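PDB 3KZH: probable sugar kinase from Clostridium perfringens, which probably phosphorylates a carbohydrate substrate as a kinase of the pfkB family, and here carries beta-D-glucopyranose in a pocket. Local coordinates for residues A[142-154]-A[172-184]. Sequence-based numbering, arbitrary orientation.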
loop_
_atom_site.group_PDB
_atom_site.type_symbol
_atom_site.label_atom_id
_atom_site.label_comp_id
_atom_site.label_asym_id
_atom_site.label_seq_id
_atom_site.Cartn_x
_atom_site.Cartn_y
_atom_site.Cartn_z
ATOM N N LEU A 142 -6.363 -21.941 -13.911
ATOM C CA LEU A 142 -6.032 -22.378 -12.566
ATOM C C LEU A 142 -4.543 -22.652 -12.535
ATOM O O LEU A 142 -3.926 -22.901 -13.569
ATOM C CB LEU A 142 -6.754 -23.697 -12.208
ATOM C CG LEU A 142 -8.274 -23.873 -12.067
ATOM C CD1 LEU A 142 -8.602 -25.302 -11.704
ATOM C CD2 LEU A 142 -8.820 -22.942 -11.028
ATOM N N ASP A 143 -3.972 -22.567 -11.341
ATOM C CA ASP A 143 -2.577 -22.905 -11.123
ATOM C C ASP A 143 -2.603 -24.130 -10.204
ATOM O O ASP A 143 -3.688 -24.566 -9.824
ATOM C CB ASP A 143 -1.760 -21.717 -10.562
ATOM C CG ASP A 143 -2.202 -21.232 -9.174
ATOM O OD1 ASP A 143 -3.087 -21.815 -8.511
ATOM O OD2 ASP A 143 -1.618 -20.217 -8.747
ATOM N N SER A 144 -1.440 -24.629 -9.798
ATOM C CA SER A 144 -1.361 -25.818 -8.950
ATOM C C SER A 144 -1.229 -25.600 -7.430
ATOM O O SER A 144 -0.689 -26.458 -6.721
ATOM C CB SER A 144 -0.232 -26.698 -9.466
ATOM O OG SER A 144 0.960 -25.948 -9.483
ATOM N N ASP A 145 -1.782 -24.490 -6.937
ATOM C CA ASP A 145 -1.735 -24.116 -5.514
ATOM C C ASP A 145 -2.563 -24.956 -4.536
ATOM O O ASP A 145 -2.059 -25.378 -3.495
ATOM C CB ASP A 145 -2.134 -22.649 -5.340
ATOM C CG ASP A 145 -0.939 -21.728 -5.172
ATOM O OD1 ASP A 145 0.069 -21.891 -5.895
ATOM O OD2 ASP A 145 -1.022 -20.822 -4.315
ATOM N N ASN A 146 -3.830 -25.178 -4.873
ATOM C CA ASN A 146 -4.740 -25.931 -4.023
ATOM C C ASN A 146 -5.313 -27.138 -4.787
ATOM O O ASN A 146 -6.309 -27.002 -5.515
ATOM C CB ASN A 146 -5.860 -24.995 -3.535
ATOM C CG ASN A 146 -6.517 -25.466 -2.243
ATOM O OD1 ASN A 146 -6.881 -26.638 -2.094
ATOM N ND2 ASN A 146 -6.729 -24.533 -1.324
ATOM N N PRO A 147 -4.692 -28.338 -4.625
ATOM C CA PRO A 147 -5.127 -29.579 -5.291
ATOM C C PRO A 147 -6.540 -30.071 -4.941
ATOM O O PRO A 147 -7.237 -30.606 -5.805
ATOM C CB PRO A 147 -4.064 -30.588 -4.848
ATOM C CG PRO A 147 -2.853 -29.743 -4.677
ATOM C CD PRO A 147 -3.412 -28.573 -3.926
ATOM N N GLU A 148 -6.941 -29.873 -3.683
ATOM C CA GLU A 148 -8.253 -30.281 -3.163
ATOM C C GLU A 148 -9.387 -29.479 -3.810
ATOM O O GLU A 148 -10.417 -30.046 -4.189
ATOM C CB GLU A 148 -8.289 -30.106 -1.637
ATOM C CG GLU A 148 -9.499 -30.732 -0.925
ATOM C CD GLU A 148 -9.818 -30.078 0.421
ATOM O OE1 GLU A 148 -11.012 -30.049 0.791
ATOM O OE2 GLU A 148 -8.885 -29.593 1.106
ATOM N N ILE A 149 -9.179 -28.166 -3.932
ATOM C CA ILE A 149 -10.156 -27.268 -4.551
ATOM C C ILE A 149 -10.174 -27.431 -6.069
ATOM O O ILE A 149 -11.239 -27.342 -6.676
ATOM C CB ILE A 149 -9.973 -25.794 -4.058
ATOM C CG1 ILE A 149 -10.608 -25.685 -2.668
ATOM C CG2 ILE A 149 -10.617 -24.751 -5.009
ATOM C CD1 ILE A 149 -10.015 -24.638 -1.798
HETATM N N MSE A 150 -9.016 -27.758 -6.654
HETATM C CA MSE A 150 -8.892 -27.998 -8.091
HETATM C C MSE A 150 -9.776 -29.198 -8.428
HETATM O O MSE A 150 -10.644 -29.082 -9.287
HETATM C CB MSE A 150 -7.429 -28.273 -8.501
HETATM C CG MSE A 150 -7.210 -28.578 -10.007
HETATM SE SE MSE A 150 -5.420 -29.137 -10.523
HETATM C CE MSE A 150 -4.549 -27.448 -10.227
ATOM N N GLU A 151 -9.646 -30.277 -7.640
ATOM C CA GLU A 151 -10.436 -31.510 -7.809
ATOM C C GLU A 151 -11.930 -31.222 -7.726
ATOM O O GLU A 151 -12.695 -31.712 -8.559
ATOM C CB GLU A 151 -10.054 -32.564 -6.768
ATOM C CG GLU A 151 -10.835 -33.895 -6.868
ATOM C CD GLU A 151 -10.162 -35.039 -6.144
ATOM O OE1 GLU A 151 -9.479 -34.791 -5.125
ATOM O OE2 GLU A 151 -10.303 -36.190 -6.605
ATOM N N TYR A 152 -12.318 -30.369 -6.774
ATOM C CA TYR A 152 -13.716 -29.978 -6.610
ATOM C C TYR A 152 -14.184 -29.214 -7.853
ATOM O O TYR A 152 -15.270 -29.478 -8.361
ATOM C CB TYR A 152 -13.912 -29.128 -5.342
ATOM C CG TYR A 152 -15.367 -28.836 -5.026
ATOM C CD1 TYR A 152 -16.182 -29.800 -4.394
ATOM C CD2 TYR A 152 -15.953 -27.603 -5.392
ATOM C CE1 TYR A 152 -17.554 -29.540 -4.135
ATOM C CE2 TYR A 152 -17.317 -27.335 -5.141
ATOM C CZ TYR A 152 -18.106 -28.305 -4.511
ATOM O OH TYR A 152 -19.420 -28.017 -4.235
ATOM N N LEU A 153 -13.339 -28.314 -8.364
ATOM C CA LEU A 153 -13.672 -27.527 -9.553
ATOM C C LEU A 153 -13.767 -28.370 -10.816
ATOM O O LEU A 153 -14.697 -28.188 -11.603
ATOM C CB LEU A 153 -12.682 -26.371 -9.757
ATOM C CG LEU A 153 -12.687 -25.280 -8.691
ATOM C CD1 LEU A 153 -11.558 -24.329 -8.921
ATOM C CD2 LEU A 153 -13.993 -24.553 -8.674
ATOM N N LEU A 154 -12.842 -29.324 -10.962
ATOM C CA LEU A 154 -12.799 -30.233 -12.109
ATOM C C LEU A 154 -14.010 -31.161 -12.123
ATOM O O LEU A 154 -14.742 -31.199 -13.102
ATOM C CB LEU A 154 -11.497 -31.052 -12.108
ATOM C CG LEU A 154 -10.154 -30.343 -12.321
ATOM C CD1 LEU A 154 -9.044 -31.338 -12.142
ATOM C CD2 LEU A 154 -10.055 -29.675 -13.691
ATOM N N LYS A 172 5.207 -28.683 -7.422
ATOM C CA LYS A 172 3.763 -28.465 -7.364
ATOM C C LYS A 172 3.000 -29.289 -8.401
ATOM O O LYS A 172 1.830 -29.602 -8.197
ATOM C CB LYS A 172 3.451 -26.980 -7.549
ATOM C CG LYS A 172 3.466 -26.162 -6.272
ATOM C CD LYS A 172 3.899 -24.742 -6.568
ATOM C CE LYS A 172 3.626 -23.788 -5.420
ATOM N NZ LYS A 172 2.176 -23.483 -5.287
ATOM N N ALA A 173 3.696 -29.677 -9.473
ATOM C CA ALA A 173 3.139 -30.471 -10.577
ATOM C C ALA A 173 2.878 -31.946 -10.258
ATOM O O ALA A 173 1.966 -32.550 -10.826
ATOM C CB ALA A 173 4.029 -30.352 -11.815
ATOM N N SER A 174 3.668 -32.511 -9.343
ATOM C CA SER A 174 3.527 -33.914 -8.928
ATOM C C SER A 174 2.272 -34.151 -8.095
ATOM O O SER A 174 1.734 -35.260 -8.071
ATOM C CB SER A 174 4.772 -34.388 -8.163
ATOM O OG SER A 174 5.037 -33.587 -7.024
ATOM N N TRP A 175 1.788 -33.081 -7.466
ATOM C CA TRP A 175 0.596 -33.122 -6.629
ATOM C C TRP A 175 -0.717 -33.033 -7.394
ATOM O O TRP A 175 -1.784 -33.265 -6.819
ATOM C CB TRP A 175 0.659 -32.025 -5.553
ATOM C CG TRP A 175 1.805 -32.224 -4.611
ATOM C CD1 TRP A 175 3.035 -31.636 -4.691
ATOM C CD2 TRP A 175 1.879 -33.170 -3.536
ATOM N NE1 TRP A 175 3.887 -32.174 -3.755
ATOM C CE2 TRP A 175 3.211 -33.122 -3.035
ATOM C CE3 TRP A 175 0.962 -34.077 -2.959
ATOM C CZ2 TRP A 175 3.646 -33.938 -1.966
ATOM C CZ3 TRP A 175 1.395 -34.895 -1.889
ATOM C CH2 TRP A 175 2.734 -34.821 -1.414
ATOM N N VAL A 176 -0.639 -32.673 -8.676
ATOM C CA VAL A 176 -1.827 -32.546 -9.530
ATOM C C VAL A 176 -1.739 -33.439 -10.767
ATOM O O VAL A 176 -2.547 -33.315 -11.688
ATOM C CB VAL A 176 -2.101 -31.051 -9.947
ATOM C CG1 VAL A 176 -2.397 -30.201 -8.723
ATOM C CG2 VAL A 176 -0.928 -30.458 -10.730
ATOM N N LYS A 177 -0.776 -34.366 -10.749
ATOM C CA LYS A 177 -0.526 -35.311 -11.844
ATOM C C LYS A 177 -1.707 -36.245 -12.125
ATOM O O LYS A 177 -1.971 -36.581 -13.280
ATOM C CB LYS A 177 0.743 -36.123 -11.553
ATOM C CG LYS A 177 1.199 -37.006 -12.701
ATOM C CD LYS A 177 2.214 -38.041 -12.263
ATOM C CE LYS A 177 2.277 -39.179 -13.271
ATOM N NZ LYS A 177 3.280 -40.204 -12.880
ATOM N N HIS A 178 -2.427 -36.624 -11.069
ATOM C CA HIS A 178 -3.594 -37.509 -11.175
ATOM C C HIS A 178 -4.852 -36.762 -11.645
ATOM O O HIS A 178 -5.849 -37.381 -12.039
ATOM C CB HIS A 178 -3.859 -38.210 -9.822
ATOM C CG HIS A 178 -4.170 -37.271 -8.694
ATOM N ND1 HIS A 178 -3.275 -36.327 -8.240
ATOM C CD2 HIS A 178 -5.294 -37.111 -7.955
ATOM C CE1 HIS A 178 -3.835 -35.621 -7.273
ATOM N NE2 HIS A 178 -5.060 -36.075 -7.083
ATOM N N LEU A 179 -4.779 -35.431 -11.603
ATOM C CA LEU A 179 -5.887 -34.557 -11.979
ATOM C C LEU A 179 -5.805 -33.912 -13.358
ATOM O O LEU A 179 -6.822 -33.416 -13.852
ATOM C CB LEU A 179 -6.065 -33.446 -10.930
ATOM C CG LEU A 179 -6.488 -33.806 -9.506
ATOM C CD1 LEU A 179 -6.399 -32.585 -8.605
ATOM C CD2 LEU A 179 -7.884 -34.415 -9.496
ATOM N N ILE A 180 -4.633 -33.955 -13.997
ATOM C CA ILE A 180 -4.452 -33.314 -15.309
ATOM C C ILE A 180 -5.345 -33.730 -16.474
ATOM O O ILE A 180 -5.621 -32.912 -17.352
ATOM C CB ILE A 180 -2.982 -33.291 -15.784
ATOM C CG1 ILE A 180 -2.447 -34.705 -16.014
ATOM C CG2 ILE A 180 -2.148 -32.491 -14.809
ATOM C CD1 ILE A 180 -1.066 -34.748 -16.639
ATOM N N LYS A 181 -5.852 -34.963 -16.425
ATOM C CA LYS A 181 -6.720 -35.526 -17.463
ATOM C C LYS A 181 -8.010 -34.740 -17.742
ATOM O O LYS A 181 -8.557 -34.816 -18.842
ATOM C CB LYS A 181 -7.057 -36.995 -17.143
ATOM C CG LYS A 181 -7.832 -37.240 -15.842
ATOM C CD LYS A 181 -8.190 -38.711 -15.686
ATOM C CE LYS A 181 -8.972 -38.975 -14.403
ATOM N NZ LYS A 181 -10.326 -38.331 -14.388
ATOM N N ASP A 182 -8.446 -33.949 -16.760
ATOM C CA ASP A 182 -9.672 -33.160 -16.879
ATOM C C ASP A 182 -9.510 -31.760 -17.462
ATOM O O ASP A 182 -10.495 -31.067 -17.722
ATOM C CB ASP A 182 -10.407 -33.110 -15.538
ATOM C CG ASP A 182 -10.949 -34.469 -15.118
ATOM O OD1 ASP A 182 -11.480 -35.200 -15.991
ATOM O OD2 ASP A 182 -10.837 -34.793 -13.910
ATOM N N PHE A 183 -8.262 -31.376 -17.700
ATOM C CA PHE A 183 -7.934 -30.082 -18.275
ATOM C C PHE A 183 -8.012 -30.105 -19.795
ATOM O O PHE A 183 -7.719 -31.122 -20.434
ATOM C CB PHE A 183 -6.528 -29.646 -17.848
ATOM C CG PHE A 183 -6.448 -29.120 -16.449
ATOM C CD1 PHE A 183 -6.734 -27.774 -16.178
ATOM C CD2 PHE A 183 -6.077 -29.954 -15.388
ATOM C CE1 PHE A 183 -6.658 -27.251 -14.856
ATOM C CE2 PHE A 183 -5.992 -29.455 -14.068
ATOM C CZ PHE A 183 -6.285 -28.096 -13.804
ATOM N N HIS A 184 -8.459 -28.983 -20.352
ATOM C CA HIS A 184 -8.568 -28.777 -21.795
ATOM C C HIS A 184 -7.174 -28.375 -22.318
ATOM O O HIS A 184 -6.799 -28.700 -23.439
ATOM C CB HIS A 184 -9.610 -27.674 -22.061
ATOM C CG HIS A 184 -9.611 -27.122 -23.460
ATOM N ND1 HIS A 184 -8.585 -26.339 -23.953
ATOM C CD2 HIS A 184 -10.531 -27.199 -24.446
ATOM C CE1 HIS A 184 -8.879 -25.961 -25.181
ATOM N NE2 HIS A 184 -10.053 -26.465 -25.505
HETATM O O HOH W 1 0.687 -25.982 -3.446
HETATM O O HOH W 2 -6.738 -34.524 -4.956
#
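Met150, a selenomethionine, and Leu154, one helical turn apart, both pack against the ring of Phe183. Met150 brings its SE to the ring edge, 3.5 Å from Phe183 CZ and close to the ring plane, a Met-aromatic contact. Its CG lies anti to the backbone N (chi1 178°) and the chain bends only at chi3 (-69°), which turns CE toward Val176. Leu154 CD2 sits over the centre of one face of the Phe183 ring, a CH-pi contact 4.1 Å from its centroid. Leu154 CD1 lies 3.8 Å from Leu179 CB. Leu179 divides its own branches: CD1 meets Pro147 O and Met150 SE, and CD2 lies against Glu151 CB. Val176 CG1 touches Met150 SE at 3.7 Å and also reaches the Pro147 ring.

The charged groups lie toward the exposed margin. Lys172 NZ makes a salt bridge to Asp145 OD1, at 2.7 Å. The amine meets this oxygen from above the carboxylate plane, 55° out of it. A water accepts a weak bond from the same NZ and donates to Asp145 O. A second water joins Glu151 OE1 to His178 NE2. Ser144 is buried and packs against Lys172 CB, while its OG bonds to Pro167 O, and Pro167 lines the glucose pocket.

Phe183 and Leu142 also both touch Phe163 of strand 162-166. Asn146 N-caps helix 147-157 through a weak bond from Ile149 N to OD1. The contact thus joins this helix to the connection between neighbouring parallel strands 162-166 and 185-186 of the Rossmann-like sheet of the ribokinase fold. The joint is therefore mainly apolar burial, with a single direct hydrogen bond across it, that of the Lys172-Asp145 salt bridge, which solvent probably weakens at the exposed margin.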